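Local coordinates for leucyl-trna synthetase (Plasmodium falciparum, PDB 5FOD), which probably joins leucine to its cognate tRNA using ATP and clears mischarged tRNA through the editing domain, the part present here, at residues A[60-68]-A[179-187]. The protein carries 1 engineered substitution. Residues are numbered along the deposited sequence; the frame is centred on the assembly and turned at random.
Sequences GTFFTDFEK and DVFILNKIK. Residue 60 of segment 60-68 comes from a tag, linker or insertion.
T64 and I182 hold a loop against an edge of the editing domain: the irregular segment 60-68, between helices 18-35 and 71-77, lies along strand 182-187 at the point where that strand is broken. Two hydrogen bonds run in opposite senses between this pair. T64 N donates to I182 O at 2.8 Å. In return, I182 N donates to T64 OG1 at 2.8 Å, nearly straight at 164°. The threonine hydroxyl thus stands in for a main-chain acceptor; its position beside the backbone N, chi1 -55°, turns it to I182. Two waters extend the junction, one donating to both T64 O and I182 O, the other linking T64 OG1 to V180 O. T64 CB meets the edge of the F181 ring, 3.8 Å from CD1, and F63 CB rests 3.3 Å from L183 O.

Toward K185 the contact changes to a lysine laid over an aromatic ring. The K185 chain leaves the backbone extended and bends at chi3 (80°), which carries CE to 3.4 Å from F62 CD1 and NZ over one face of the ring, 4.4 Å from the F62 centroid, a cation-pi contact displaced toward the rim. The same NZ donates to T61 OG1 at 3.2 Å, though T61 is poorly ordered. F62 O lies over the N184-K185 link and takes a CA-H...O contact from N184; K185 N bonds instead to N184 OD1.

Strand 114-120 pairs antiparallel with 182-187, and its Y114 makes a second cation-pi contact with K185. Helix 18-35 meets F62 and F63 through S32, W78 meets the F63 ring edge-to-face, and F181 packs on I77 of helix 71-77 and I143 of helix 140-146.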
loop_
_atom_site.group_PDB
_atom_site.type_symbol
_atom_site.label_atom_id
_atom_site.label_comp_id
_atom_site.label_asym_id
_atom_site.label_seq_id
_atom_site.Cartn_x
_atom_site.Cartn_y
_atom_site.Cartn_z
ATOM N N GLY A 60 6.442 -25.287 0.499
ATOM C CA GLY A 60 7.745 -24.660 0.664
ATOM C C GLY A 60 7.781 -23.257 0.091
ATOM O O GLY A 60 8.822 -22.796 -0.372
ATOM N N THR A 61 6.649 -22.563 0.159
ATOM C CA THR A 61 6.409 -21.351 -0.636
ATOM C C THR A 61 6.653 -20.007 0.101
ATOM O O THR A 61 6.319 -18.933 -0.451
ATOM C CB THR A 61 4.956 -21.380 -1.170
ATOM O OG1 THR A 61 4.048 -21.510 -0.067
ATOM C CG2 THR A 61 4.740 -22.556 -2.122
ATOM N N PHE A 62 7.244 -20.045 1.307
ATOM C CA PHE A 62 7.322 -18.843 2.158
ATOM C C PHE A 62 8.442 -17.894 1.752
ATOM O O PHE A 62 8.256 -16.671 1.726
ATOM C CB PHE A 62 7.432 -19.209 3.631
ATOM C CG PHE A 62 6.138 -19.714 4.235
ATOM C CD1 PHE A 62 5.122 -18.818 4.617
ATOM C CD2 PHE A 62 5.949 -21.083 4.468
ATOM C CE1 PHE A 62 3.948 -19.292 5.175
ATOM C CE2 PHE A 62 4.783 -21.557 5.048
ATOM C CZ PHE A 62 3.772 -20.662 5.383
ATOM N N PHE A 63 9.585 -18.466 1.411
ATOM C CA PHE A 63 10.693 -17.721 0.830
ATOM C C PHE A 63 11.496 -18.588 -0.132
ATOM O O PHE A 63 11.616 -19.802 0.076
ATOM C CB PHE A 63 11.584 -17.154 1.966
ATOM C CG PHE A 63 12.228 -18.194 2.850
ATOM C CD1 PHE A 63 13.447 -18.760 2.506
ATOM C CD2 PHE A 63 11.652 -18.562 4.067
ATOM C CE1 PHE A 63 14.071 -19.697 3.326
ATOM C CE2 PHE A 63 12.264 -19.487 4.904
ATOM C CZ PHE A 63 13.487 -20.062 4.531
ATOM N N THR A 64 12.045 -17.974 -1.177
ATOM C CA THR A 64 12.885 -18.688 -2.138
ATOM C C THR A 64 14.099 -19.306 -1.414
ATOM O O THR A 64 14.808 -18.632 -0.700
ATOM C CB THR A 64 13.376 -17.768 -3.226
ATOM O OG1 THR A 64 12.268 -17.124 -3.859
ATOM C CG2 THR A 64 14.230 -18.545 -4.273
ATOM N N ASP A 65 14.309 -20.617 -1.573
ATOM C CA ASP A 65 15.368 -21.305 -0.852
ATOM C C ASP A 65 16.758 -20.918 -1.336
ATOM O O ASP A 65 16.952 -20.624 -2.501
ATOM C CB ASP A 65 15.209 -22.828 -0.912
ATOM C CG ASP A 65 14.378 -23.360 0.230
ATOM O OD1 ASP A 65 14.779 -23.154 1.406
ATOM O OD2 ASP A 65 13.316 -23.960 -0.037
ATOM N N PHE A 66 17.701 -20.971 -0.411
ATOM C CA PHE A 66 19.063 -20.601 -0.640
ATOM C C PHE A 66 19.832 -21.888 -0.920
ATOM O O PHE A 66 19.739 -22.819 -0.120
ATOM C CB PHE A 66 19.627 -19.884 0.591
ATOM C CG PHE A 66 19.092 -18.481 0.775
ATOM C CD1 PHE A 66 19.607 -17.425 0.036
ATOM C CD2 PHE A 66 18.052 -18.234 1.663
ATOM C CE1 PHE A 66 19.128 -16.140 0.211
ATOM C CE2 PHE A 66 17.555 -16.955 1.828
ATOM C CZ PHE A 66 18.086 -15.903 1.104
ATOM N N GLU A 67 20.568 -21.924 -2.040
ATOM C CA GLU A 67 21.431 -23.081 -2.420
ATOM C C GLU A 67 22.763 -23.093 -1.650
ATOM O O GLU A 67 23.171 -22.081 -1.085
ATOM C CB GLU A 67 21.741 -23.121 -3.926
ATOM C CG GLU A 67 20.731 -22.531 -4.904
ATOM C CD GLU A 67 19.337 -23.116 -4.819
ATOM O OE1 GLU A 67 19.044 -23.871 -3.869
ATOM O OE2 GLU A 67 18.518 -22.813 -5.725
ATOM N N LYS A 68 23.467 -24.229 -1.686
ATOM C CA LYS A 68 24.661 -24.469 -0.835
ATOM C C LYS A 68 25.689 -23.338 -0.737
ATOM O O LYS A 68 26.085 -22.944 0.382
ATOM C CB LYS A 68 25.385 -25.773 -1.243
ATOM C CG LYS A 68 24.814 -27.013 -0.560
ATOM C CD LYS A 68 25.287 -27.111 0.887
ATOM C CE LYS A 68 24.193 -27.582 1.845
ATOM N NZ LYS A 68 24.280 -26.919 3.179
ATOM N N ASP A 179 10.696 -18.389 -9.895
ATOM C CA ASP A 179 11.064 -17.438 -10.943
ATOM C C ASP A 179 11.023 -15.937 -10.575
ATOM O O ASP A 179 11.584 -15.116 -11.305
ATOM C CB ASP A 179 10.204 -17.673 -12.192
ATOM C CG ASP A 179 10.943 -18.456 -13.284
ATOM O OD1 ASP A 179 12.196 -18.509 -13.286
ATOM O OD2 ASP A 179 10.251 -19.011 -14.158
ATOM N N VAL A 180 10.309 -15.589 -9.509
ATOM C CA VAL A 180 10.424 -14.298 -8.871
ATOM C C VAL A 180 11.092 -14.665 -7.559
ATOM O O VAL A 180 10.778 -15.700 -6.952
ATOM C CB VAL A 180 9.049 -13.589 -8.676
ATOM C CG1 VAL A 180 9.127 -12.532 -7.615
ATOM C CG2 VAL A 180 8.608 -12.932 -9.952
ATOM N N PHE A 181 12.026 -13.806 -7.136
ATOM C CA PHE A 181 12.778 -13.963 -5.918
ATOM C C PHE A 181 11.937 -13.455 -4.725
ATOM O O PHE A 181 11.692 -12.244 -4.580
ATOM C CB PHE A 181 14.082 -13.155 -6.036
ATOM C CG PHE A 181 15.017 -13.296 -4.889
ATOM C CD1 PHE A 181 15.083 -14.456 -4.140
ATOM C CD2 PHE A 181 15.885 -12.251 -4.584
ATOM C CE1 PHE A 181 15.950 -14.569 -3.081
ATOM C CE2 PHE A 181 16.788 -12.373 -3.532
ATOM C CZ PHE A 181 16.825 -13.534 -2.793
ATOM N N ILE A 182 11.482 -14.393 -3.900
ATOM C CA ILE A 182 10.658 -14.061 -2.777
ATOM C C ILE A 182 11.489 -14.100 -1.521
ATOM O O ILE A 182 12.007 -15.141 -1.151
ATOM C CB ILE A 182 9.477 -15.050 -2.620
ATOM C CG1 ILE A 182 8.588 -15.012 -3.850
ATOM C CG2 ILE A 182 8.683 -14.717 -1.383
ATOM C CD1 ILE A 182 8.040 -13.636 -4.209
ATOM N N LEU A 183 11.547 -12.974 -0.834
ATOM C CA LEU A 183 12.246 -12.884 0.477
ATOM C C LEU A 183 11.461 -13.455 1.614
ATOM O O LEU A 183 12.023 -13.935 2.612
ATOM C CB LEU A 183 12.528 -11.403 0.815
ATOM C CG LEU A 183 13.349 -10.635 -0.245
ATOM C CD1 LEU A 183 13.779 -9.287 0.318
ATOM C CD2 LEU A 183 14.560 -11.430 -0.678
ATOM N N ASN A 184 10.150 -13.284 1.533
ATOM C CA ASN A 184 9.244 -13.702 2.574
ATOM C C ASN A 184 7.811 -13.603 2.037
ATOM O O ASN A 184 7.556 -13.027 0.950
ATOM C CB ASN A 184 9.391 -12.827 3.838
ATOM C CG ASN A 184 9.387 -13.607 5.154
ATOM O OD1 ASN A 184 8.812 -14.652 5.272
ATOM N ND2 ASN A 184 10.062 -13.051 6.169
ATOM N N LYS A 185 6.918 -14.220 2.822
ATOM C CA LYS A 185 5.496 -14.269 2.569
ATOM C C LYS A 185 4.827 -14.145 3.894
ATOM O O LYS A 185 4.970 -15.023 4.714
ATOM C CB LYS A 185 5.123 -15.575 1.884
ATOM C CG LYS A 185 3.649 -15.676 1.540
ATOM C CD LYS A 185 3.319 -17.032 0.894
ATOM C CE LYS A 185 3.177 -18.143 1.915
ATOM N NZ LYS A 185 2.281 -19.235 1.407
ATOM N N ILE A 186 4.114 -13.038 4.140
ATOM C CA ILE A 186 3.651 -12.708 5.498
ATOM C C ILE A 186 2.158 -12.334 5.471
ATOM O O ILE A 186 1.730 -11.568 4.617
ATOM C CB ILE A 186 4.497 -11.565 6.120
ATOM C CG1 ILE A 186 5.996 -11.928 6.039
ATOM C CG2 ILE A 186 4.095 -11.317 7.544
ATOM C CD1 ILE A 186 6.950 -10.871 6.497
ATOM N N LYS A 187 1.394 -12.854 6.432
ATOM C CA LYS A 187 -0.051 -12.570 6.529
ATOM C C LYS A 187 -0.237 -11.080 6.932
ATOM O O LYS A 187 0.492 -10.578 7.786
ATOM C CB LYS A 187 -0.708 -13.533 7.524
ATOM C CG LYS A 187 -2.204 -13.656 7.338
ATOM C CD LYS A 187 -2.816 -14.723 8.247
ATOM C CE LYS A 187 -4.279 -14.420 8.496
ATOM N NZ LYS A 187 -4.967 -15.521 9.204
HETATM O O HOH W 1 14.588 -15.785 -0.050
HETATM O O HOH W 2 11.380 -18.272 -6.344
#